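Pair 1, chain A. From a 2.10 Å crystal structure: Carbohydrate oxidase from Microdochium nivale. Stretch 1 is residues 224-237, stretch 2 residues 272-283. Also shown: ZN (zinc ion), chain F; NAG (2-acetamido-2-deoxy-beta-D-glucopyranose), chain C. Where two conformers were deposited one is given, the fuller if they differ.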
# COMPACT_ATOMS: atom_id res chain seq x y z
N THR A 224 -8.11 -22.83 20.51
CA THR A 224 -7.23 -23.96 20.21
C THR A 224 -7.11 -24.24 18.72
O THR A 224 -5.98 -24.35 18.23
CB THR A 224 -7.55 -25.23 21.05
OG1 THR A 224 -7.25 -24.95 22.41
CG2 THR A 224 -6.68 -26.42 20.63
N SER A 225 -8.25 -24.30 18.02
CA SER A 225 -8.28 -24.48 16.57
C SER A 225 -7.56 -23.34 15.84
O SER A 225 -6.78 -23.58 14.89
CB SER A 225 -9.73 -24.59 16.08
OG SER A 225 -10.43 -25.64 16.74
N ALA A 226 -7.81 -22.10 16.28
CA ALA A 226 -7.17 -20.93 15.65
C ALA A 226 -5.64 -20.95 15.83
O ALA A 226 -4.90 -20.60 14.90
CB ALA A 226 -7.75 -19.64 16.22
N LEU A 227 -5.19 -21.35 17.01
CA LEU A 227 -3.78 -21.45 17.35
C LEU A 227 -3.09 -22.50 16.46
O LEU A 227 -2.03 -22.24 15.87
CB LEU A 227 -3.68 -21.86 18.81
CG LEU A 227 -2.69 -21.34 19.86
CD1 LEU A 227 -2.39 -19.87 19.72
CD2 LEU A 227 -3.25 -21.67 21.26
N LYS A 228 -3.72 -23.68 16.34
CA LYS A 228 -3.20 -24.75 15.48
C LYS A 228 -3.27 -24.39 14.00
O LYS A 228 -2.42 -24.81 13.23
CB LYS A 228 -3.96 -26.06 15.70
CG LYS A 228 -3.73 -26.77 17.04
CD LYS A 228 -4.47 -28.14 17.04
CE LYS A 228 -5.09 -28.54 18.40
NZ LYS A 228 -4.10 -28.64 19.53
N GLY A 229 -4.29 -23.63 13.59
CA GLY A 229 -4.47 -23.31 12.18
C GLY A 229 -3.44 -22.28 11.73
O GLY A 229 -2.80 -22.44 10.70
N ILE A 230 -3.27 -21.22 12.52
CA ILE A 230 -2.28 -20.22 12.21
C ILE A 230 -0.86 -20.81 12.22
O ILE A 230 -0.05 -20.43 11.37
CB ILE A 230 -2.36 -18.98 13.16
CG1 ILE A 230 -3.70 -18.27 12.95
CG2 ILE A 230 -1.14 -18.02 12.91
CD1 ILE A 230 -4.13 -17.40 14.14
N GLU A 231 -0.57 -21.74 13.14
CA GLU A 231 0.75 -22.40 13.15
C GLU A 231 0.91 -23.16 11.83
O GLU A 231 1.95 -23.08 11.17
CB GLU A 231 0.90 -23.38 14.36
CG GLU A 231 1.94 -24.55 14.13
CD GLU A 231 3.38 -24.11 14.49
OE1 GLU A 231 3.51 -23.08 15.19
OE2 GLU A 231 4.36 -24.76 14.08
N ALA A 232 -0.13 -23.89 11.43
CA ALA A 232 -0.05 -24.72 10.22
C ALA A 232 0.15 -23.86 8.97
O ALA A 232 0.88 -24.22 8.05
CB ALA A 232 -1.33 -25.61 10.09
N VAL A 233 -0.50 -22.70 8.93
CA VAL A 233 -0.37 -21.83 7.76
C VAL A 233 1.05 -21.25 7.72
O VAL A 233 1.64 -21.17 6.65
CB VAL A 233 -1.44 -20.72 7.73
CG1 VAL A 233 -1.22 -19.77 6.51
CG2 VAL A 233 -2.87 -21.35 7.71
N GLU A 234 1.63 -20.92 8.88
CA GLU A 234 2.98 -20.36 8.85
C GLU A 234 3.97 -21.39 8.33
O GLU A 234 4.89 -21.03 7.55
CB GLU A 234 3.45 -19.79 10.19
CG GLU A 234 4.92 -19.30 10.07
CD GLU A 234 5.40 -18.45 11.23
OE1 GLU A 234 4.58 -17.64 11.75
OE2 GLU A 234 6.61 -18.58 11.62
N ASP A 235 3.78 -22.66 8.72
CA ASP A 235 4.65 -23.75 8.27
C ASP A 235 4.63 -23.86 6.76
O ASP A 235 5.68 -23.95 6.10
CB ASP A 235 4.23 -25.13 8.86
CG ASP A 235 4.48 -25.24 10.36
OD1 ASP A 235 5.32 -24.50 10.89
OD2 ASP A 235 3.82 -26.09 11.00
N TYR A 236 3.42 -23.93 6.22
CA TYR A 236 3.22 -24.08 4.79
C TYR A 236 3.83 -22.86 4.08
O TYR A 236 4.55 -22.99 3.08
CB TYR A 236 1.72 -24.23 4.49
CG TYR A 236 1.40 -24.32 3.01
CD1 TYR A 236 1.59 -25.51 2.29
CD2 TYR A 236 0.87 -23.21 2.33
CE1 TYR A 236 1.27 -25.59 0.91
CE2 TYR A 236 0.53 -23.29 0.98
CZ TYR A 236 0.74 -24.47 0.27
OH TYR A 236 0.43 -24.50 -1.08
N ALA A 237 3.58 -21.67 4.63
CA ALA A 237 4.12 -20.44 4.05
C ALA A 237 5.66 -20.50 4.04
O ALA A 237 6.31 -20.27 3.00
CB ALA A 237 3.62 -19.21 4.83
N ALA A 272 -3.59 -29.73 -5.77
CA ALA A 272 -2.40 -30.52 -5.51
C ALA A 272 -1.38 -29.68 -4.73
O ALA A 272 -0.80 -30.15 -3.77
CB ALA A 272 -1.79 -31.02 -6.82
N ALA A 273 -1.20 -28.42 -5.15
CA ALA A 273 -0.22 -27.53 -4.51
C ALA A 273 -0.60 -27.15 -3.07
O ALA A 273 0.28 -26.97 -2.22
CB ALA A 273 -0.01 -26.28 -5.37
N PHE A 274 -1.90 -27.03 -2.80
CA PHE A 274 -2.42 -26.57 -1.49
C PHE A 274 -2.68 -27.71 -0.54
O PHE A 274 -2.81 -27.49 0.67
CB PHE A 274 -3.73 -25.76 -1.67
CG PHE A 274 -3.84 -24.59 -0.75
CD1 PHE A 274 -2.96 -23.50 -0.88
CD2 PHE A 274 -4.77 -24.58 0.28
CE1 PHE A 274 -3.04 -22.40 -0.00
CE2 PHE A 274 -4.88 -23.49 1.16
CZ PHE A 274 -4.01 -22.40 1.02
N GLN A 275 -2.72 -28.94 -1.06
CA GLN A 275 -3.07 -30.13 -0.26
C GLN A 275 -2.24 -30.32 1.03
O GLN A 275 -2.82 -30.70 2.06
CB GLN A 275 -3.04 -31.43 -1.11
CG GLN A 275 -3.83 -32.62 -0.48
CD GLN A 275 -5.31 -32.30 -0.27
OE1 GLN A 275 -5.98 -31.83 -1.18
NE2 GLN A 275 -5.82 -32.56 0.93
N PRO A 276 -0.91 -30.05 0.99
CA PRO A 276 -0.10 -30.15 2.19
C PRO A 276 -0.62 -29.30 3.32
O PRO A 276 -0.50 -29.70 4.47
CB PRO A 276 1.30 -29.68 1.73
CG PRO A 276 1.35 -30.10 0.29
CD PRO A 276 -0.06 -29.79 -0.20
N LEU A 277 -1.23 -28.15 3.00
CA LEU A 277 -1.81 -27.27 4.01
C LEU A 277 -3.17 -27.79 4.48
O LEU A 277 -3.43 -27.86 5.70
CB LEU A 277 -1.97 -25.83 3.48
CG LEU A 277 -2.58 -24.80 4.49
CD1 LEU A 277 -2.00 -24.96 5.90
CD2 LEU A 277 -2.39 -23.33 4.00
N LEU A 278 -4.04 -28.13 3.52
CA LEU A 278 -5.34 -28.75 3.83
C LEU A 278 -5.17 -29.96 4.76
O LEU A 278 -5.95 -30.11 5.70
CB LEU A 278 -6.11 -29.12 2.55
CG LEU A 278 -6.34 -28.00 1.52
CD1 LEU A 278 -7.05 -28.55 0.27
CD2 LEU A 278 -7.16 -26.86 2.13
N ASP A 279 -4.13 -30.77 4.52
CA ASP A 279 -3.80 -31.91 5.42
C ASP A 279 -3.43 -31.54 6.84
O ASP A 279 -3.55 -32.36 7.74
CB ASP A 279 -2.67 -32.78 4.85
CG ASP A 279 -3.04 -33.44 3.55
OD1 ASP A 279 -4.25 -33.65 3.32
OD2 ASP A 279 -2.13 -33.71 2.73
N THR A 280 -2.97 -30.31 7.06
CA THR A 280 -2.53 -29.94 8.42
C THR A 280 -3.48 -28.96 9.12
O THR A 280 -3.32 -28.65 10.29
CB THR A 280 -1.11 -29.38 8.42
OG1 THR A 280 -1.00 -28.39 7.38
CG2 THR A 280 -0.14 -30.49 8.13
N LEU A 281 -4.48 -28.48 8.39
CA LEU A 281 -5.50 -27.62 8.96
C LEU A 281 -6.36 -28.38 9.96
O LEU A 281 -6.61 -29.57 9.78
CB LEU A 281 -6.38 -27.03 7.84
CG LEU A 281 -5.80 -25.84 7.04
CD1 LEU A 281 -6.78 -25.37 6.02
CD2 LEU A 281 -5.44 -24.64 7.96
N PRO A 282 -6.84 -27.69 11.03
CA PRO A 282 -7.79 -28.30 11.96
C PRO A 282 -8.98 -28.76 11.15
O PRO A 282 -9.35 -28.10 10.17
CB PRO A 282 -8.22 -27.13 12.87
CG PRO A 282 -7.07 -26.14 12.78
CD PRO A 282 -6.48 -26.31 11.40
N ALA A 283 -9.58 -29.87 11.57
CA ALA A 283 -10.67 -30.49 10.85
C ALA A 283 -11.91 -29.60 10.90
O ALA A 283 -12.11 -28.83 11.85
CB ALA A 283 -10.98 -31.88 11.43
ZN ZN F . 4.40 -26.31 12.90
C1 NAG C . -12.44 -26.42 19.87
C2 NAG C . -12.75 -27.27 21.09
C3 NAG C . -12.13 -28.63 20.89
C4 NAG C . -12.67 -29.22 19.60
C5 NAG C . -12.65 -28.24 18.42
C6 NAG C . -13.56 -28.76 17.32
C7 NAG C . -11.12 -26.99 22.89
C8 NAG C . -10.77 -26.30 24.18
N2 NAG C . -12.28 -26.67 22.33
O3 NAG C . -12.43 -29.49 21.96
O4 NAG C . -11.88 -30.35 19.32
O5 NAG C . -13.13 -26.95 18.78
O6 NAG C . -14.30 -29.82 17.86
O7 NAG C . -10.34 -27.81 22.40
O HOH W 1 1.32 -26.84 7.53

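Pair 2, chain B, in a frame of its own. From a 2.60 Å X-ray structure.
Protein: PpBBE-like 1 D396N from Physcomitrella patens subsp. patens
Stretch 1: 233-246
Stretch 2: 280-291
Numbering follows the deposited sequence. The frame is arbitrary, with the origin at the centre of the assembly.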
# COMPACT_ATOMS: atom_id res chain seq x y z
N ALA B 233 29.83 5.51 -6.13
CA ALA B 233 30.67 4.51 -6.77
C ALA B 233 30.36 3.09 -6.30
O ALA B 233 30.67 2.14 -7.03
CB ALA B 233 32.14 4.82 -6.52
N VAL B 234 29.74 2.91 -5.14
CA VAL B 234 29.50 1.57 -4.62
C VAL B 234 28.06 1.11 -4.87
O VAL B 234 27.63 0.10 -4.29
CB VAL B 234 29.85 1.48 -3.12
CG1 VAL B 234 31.29 1.91 -2.89
CG2 VAL B 234 28.90 2.32 -2.26
N LEU B 235 27.31 1.82 -5.72
CA LEU B 235 25.91 1.47 -5.95
C LEU B 235 25.76 0.13 -6.66
O LEU B 235 24.91 -0.69 -6.28
CB LEU B 235 25.22 2.58 -6.77
CG LEU B 235 25.03 3.91 -6.06
CD1 LEU B 235 24.51 4.95 -7.03
CD2 LEU B 235 24.09 3.74 -4.86
N PHE B 236 26.55 -0.11 -7.70
CA PHE B 236 26.47 -1.40 -8.39
C PHE B 236 26.82 -2.53 -7.43
O PHE B 236 26.10 -3.54 -7.35
CB PHE B 236 27.41 -1.42 -9.59
CG PHE B 236 27.40 -2.73 -10.32
CD1 PHE B 236 28.23 -3.77 -9.93
CD2 PHE B 236 26.54 -2.93 -11.38
CE1 PHE B 236 28.20 -4.98 -10.58
CE2 PHE B 236 26.51 -4.15 -12.05
CZ PHE B 236 27.34 -5.17 -11.65
N LYS B 237 27.93 -2.38 -6.72
CA LYS B 237 28.38 -3.43 -5.81
C LYS B 237 27.34 -3.72 -4.75
O LYS B 237 27.01 -4.88 -4.48
CB LYS B 237 29.72 -3.02 -5.19
CG LYS B 237 30.51 -4.14 -4.53
CD LYS B 237 31.80 -3.62 -3.91
CE LYS B 237 32.48 -4.71 -3.09
NZ LYS B 237 32.91 -5.85 -3.94
N ASN B 238 26.78 -2.66 -4.14
CA ASN B 238 25.80 -2.88 -3.07
C ASN B 238 24.53 -3.53 -3.62
O ASN B 238 24.01 -4.47 -3.02
CB ASN B 238 25.46 -1.58 -2.35
CG ASN B 238 26.66 -0.96 -1.66
OD1 ASN B 238 27.73 -1.56 -1.59
ND2 ASN B 238 26.49 0.24 -1.13
N PHE B 239 24.02 -3.05 -4.76
CA PHE B 239 22.79 -3.62 -5.29
C PHE B 239 22.99 -5.08 -5.70
O PHE B 239 22.14 -5.93 -5.42
CB PHE B 239 22.24 -2.81 -6.47
CG PHE B 239 20.87 -3.26 -6.88
CD1 PHE B 239 19.77 -2.87 -6.14
CD2 PHE B 239 20.70 -4.15 -7.92
CE1 PHE B 239 18.50 -3.31 -6.46
CE2 PHE B 239 19.43 -4.61 -8.25
CZ PHE B 239 18.33 -4.19 -7.51
N LYS B 240 24.11 -5.38 -6.38
CA LYS B 240 24.38 -6.77 -6.76
C LYS B 240 24.44 -7.67 -5.53
O LYS B 240 23.89 -8.78 -5.54
CB LYS B 240 25.68 -6.86 -7.55
CG LYS B 240 25.95 -8.22 -8.16
CD LYS B 240 27.09 -8.12 -9.16
CE LYS B 240 27.56 -9.49 -9.63
NZ LYS B 240 26.38 -10.36 -9.81
N SER B 241 25.08 -7.20 -4.46
CA SER B 241 25.16 -8.00 -3.25
C SER B 241 23.79 -8.20 -2.62
O SER B 241 23.50 -9.27 -2.07
CB SER B 241 26.11 -7.36 -2.25
OG SER B 241 26.14 -8.15 -1.09
N PHE B 242 22.94 -7.17 -2.68
CA PHE B 242 21.55 -7.30 -2.21
C PHE B 242 20.82 -8.40 -2.98
O PHE B 242 20.16 -9.26 -2.38
CB PHE B 242 20.84 -5.96 -2.34
CG PHE B 242 19.33 -6.05 -2.26
CD1 PHE B 242 18.70 -6.41 -1.07
CD2 PHE B 242 18.55 -5.73 -3.37
CE1 PHE B 242 17.31 -6.48 -0.99
CE2 PHE B 242 17.16 -5.79 -3.31
CZ PHE B 242 16.53 -6.17 -2.11
N GLN B 243 20.94 -8.40 -4.32
CA GLN B 243 20.29 -9.41 -5.15
C GLN B 243 20.77 -10.82 -4.81
O GLN B 243 19.97 -11.75 -4.67
CB GLN B 243 20.54 -9.13 -6.63
CG GLN B 243 19.58 -8.17 -7.25
CD GLN B 243 19.58 -8.27 -8.77
OE1 GLN B 243 18.63 -7.85 -9.42
NE2 GLN B 243 20.66 -8.82 -9.33
N SER B 244 22.09 -11.01 -4.73
CA SER B 244 22.63 -12.33 -4.42
C SER B 244 22.15 -12.79 -3.06
O SER B 244 21.67 -13.92 -2.91
CB SER B 244 24.15 -12.30 -4.44
OG SER B 244 24.60 -11.72 -5.65
N TRP B 245 22.26 -11.92 -2.05
CA TRP B 245 21.81 -12.24 -0.70
C TRP B 245 20.31 -12.51 -0.66
O TRP B 245 19.86 -13.45 0.03
CB TRP B 245 22.18 -11.09 0.24
CG TRP B 245 21.57 -11.16 1.62
CD1 TRP B 245 22.00 -11.93 2.66
CD2 TRP B 245 20.44 -10.42 2.12
NE1 TRP B 245 21.21 -11.72 3.76
CE2 TRP B 245 20.24 -10.80 3.46
CE3 TRP B 245 19.57 -9.47 1.55
CZ2 TRP B 245 19.22 -10.26 4.25
CZ3 TRP B 245 18.55 -8.95 2.34
CH2 TRP B 245 18.39 -9.34 3.67
N GLY B 246 19.53 -11.70 -1.39
CA GLY B 246 18.08 -11.78 -1.30
C GLY B 246 17.51 -13.12 -1.74
O GLY B 246 16.48 -13.55 -1.22
N PRO B 280 24.84 -14.33 11.25
CA PRO B 280 24.92 -15.36 10.20
C PRO B 280 24.00 -15.09 9.04
O PRO B 280 24.29 -15.52 7.91
CB PRO B 280 24.51 -16.65 10.92
CG PRO B 280 24.72 -16.37 12.32
CD PRO B 280 24.54 -14.92 12.56
N LEU B 281 22.89 -14.37 9.26
CA LEU B 281 21.88 -14.17 8.23
C LEU B 281 22.14 -12.95 7.34
O LEU B 281 21.56 -12.85 6.26
CB LEU B 281 20.50 -14.03 8.88
CG LEU B 281 20.11 -15.21 9.77
CD1 LEU B 281 18.82 -14.91 10.51
CD2 LEU B 281 19.99 -16.49 8.96
N VAL B 282 22.99 -12.02 7.76
CA VAL B 282 23.34 -10.88 6.92
C VAL B 282 24.80 -10.92 6.52
O VAL B 282 25.30 -9.97 5.91
CB VAL B 282 22.99 -9.55 7.60
CG1 VAL B 282 21.50 -9.46 7.87
CG2 VAL B 282 23.78 -9.37 8.89
N LYS B 283 25.49 -12.01 6.83
CA LYS B 283 26.93 -12.08 6.57
C LYS B 283 27.24 -12.02 5.08
O LYS B 283 28.18 -11.33 4.67
CB LYS B 283 27.49 -13.36 7.20
CG LYS B 283 28.87 -13.78 6.77
CD LYS B 283 29.11 -15.20 7.28
CE LYS B 283 27.86 -16.07 6.98
NZ LYS B 283 27.73 -17.24 7.89
N THR B 284 26.48 -12.73 4.25
CA THR B 284 26.82 -12.78 2.83
C THR B 284 26.53 -11.45 2.13
O THR B 284 27.23 -11.10 1.16
CB THR B 284 26.08 -13.93 2.13
OG1 THR B 284 24.67 -13.69 2.14
CG2 THR B 284 26.35 -15.23 2.84
N PHE B 285 25.54 -10.69 2.60
CA PHE B 285 25.32 -9.35 2.05
C PHE B 285 26.50 -8.43 2.37
O PHE B 285 27.05 -7.78 1.47
CB PHE B 285 24.02 -8.75 2.57
CG PHE B 285 23.88 -7.28 2.25
CD1 PHE B 285 23.60 -6.87 0.94
CD2 PHE B 285 24.06 -6.31 3.23
CE1 PHE B 285 23.50 -5.51 0.62
CE2 PHE B 285 23.95 -4.96 2.92
CZ PHE B 285 23.66 -4.56 1.60
N LEU B 286 26.88 -8.35 3.65
CA LEU B 286 27.97 -7.46 4.05
C LEU B 286 29.29 -7.86 3.41
O LEU B 286 30.11 -7.00 3.09
CB LEU B 286 28.10 -7.44 5.57
CG LEU B 286 26.84 -6.99 6.31
CD1 LEU B 286 26.87 -7.50 7.75
CD2 LEU B 286 26.73 -5.49 6.26
N ALA B 287 29.49 -9.16 3.20
CA ALA B 287 30.75 -9.60 2.61
C ALA B 287 30.90 -9.11 1.17
O ALA B 287 32.01 -8.79 0.74
CB ALA B 287 30.84 -11.13 2.68
N SER B 288 29.81 -9.02 0.41
CA SER B 288 29.94 -8.59 -0.98
C SER B 288 29.58 -7.13 -1.22
O SER B 288 29.92 -6.60 -2.29
CB SER B 288 29.08 -9.47 -1.89
OG SER B 288 29.71 -10.72 -2.07
N ALA B 289 28.91 -6.47 -0.28
CA ALA B 289 28.73 -5.04 -0.39
C ALA B 289 30.06 -4.33 -0.20
O ALA B 289 31.09 -4.94 0.11
CB ALA B 289 27.71 -4.53 0.63
N ALA B 290 30.04 -3.02 -0.39
CA ALA B 290 31.25 -2.24 -0.24
C ALA B 290 31.64 -2.17 1.24
O ALA B 290 30.81 -2.37 2.13
CB ALA B 290 31.04 -0.85 -0.81
N PRO B 291 32.92 -1.92 1.51
CA PRO B 291 33.36 -1.83 2.90
C PRO B 291 32.76 -0.62 3.61
O PRO B 291 32.29 0.33 2.99
CB PRO B 291 34.88 -1.69 2.78
CG PRO B 291 35.10 -1.19 1.37
CD PRO B 291 34.05 -1.86 0.58

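Both pairs set a helix against a second, kinked helix that runs roughly antiparallel to it and then leaves as an extended segment. The N-to-C directions of the two helices differ by 141° in pair 1 and 153° in pair 2. Their closest approach is 9.8 Å in pair 1 and 8.5 Å in pair 2. The central backbones superpose with an RMSD of 0.7 Å. The contact buries 493 Å² in pair 1 and 574 Å² in pair 2.

Tyr A236 matches Trp B245. Both are t rotamers, and both reach a backbone carbonyl of the second stretch. Tyr A236 OH donates to Ala A273 O at 2.7 Å. Trp B245 NE1 donates to Leu B281 O at 2.8 Å, and the bond is nearly straight. Ala A273 and Leu B281 are themselves matched positions. A phenol and an indole thus satisfy the same acceptor site.

The ring face is covered in the same way. Leu A277 CB lies over the Tyr A236 ring, 3.8 Å from its centroid. Its counterpart Phe B285 places CB over the five-membered ring of Trp B245, also 3.8 Å from the centroid. The knob differs. In pair 1 Tyr A236 sits among Leu A277, Phe A274, Pro A276 and Ala A273. In pair 2 Phe B285 sits among Ser B241, Trp B245, Phe B242 and Asn B238.

Ala A232 matches Ser B241. Ala A232 CB packs 3.6 Å from Thr A280 O. A water also joins this region, bonded to Ala A232 O at 2.7 Å and to Thr A280 OG1 at 2.8 Å. In pair 2 the serine makes a direct link: Ser B241 OG donates to Phe B285 O at 2.7 Å.

Gly A229 matches Asn B238. Gly A229 has no side chain, and Gly A229 CA lies 3.7 Å from Pro A282 CD. At the position of Pro A282, pair 2 has Ala B290, whose backbone NH has no equivalent in proline. Ala B290 N donates to Asn B238 OD1 at 3.0 Å. Pair 1 packs a proline here; pair 2 adds a hydrogen bond to its apolar contact.

One turn earlier, Ser A225 matches Val B234. Ser A225 O touches Pro A282 CG at 3.3 Å, whereas Val B234 CG1 meets Ala B290 CB at 3.5 Å. Lys A228 turns its end away from the second stretch. Lys B237 instead extends along it, with Lys B237 CE 3.3 Å from Ser B288 O.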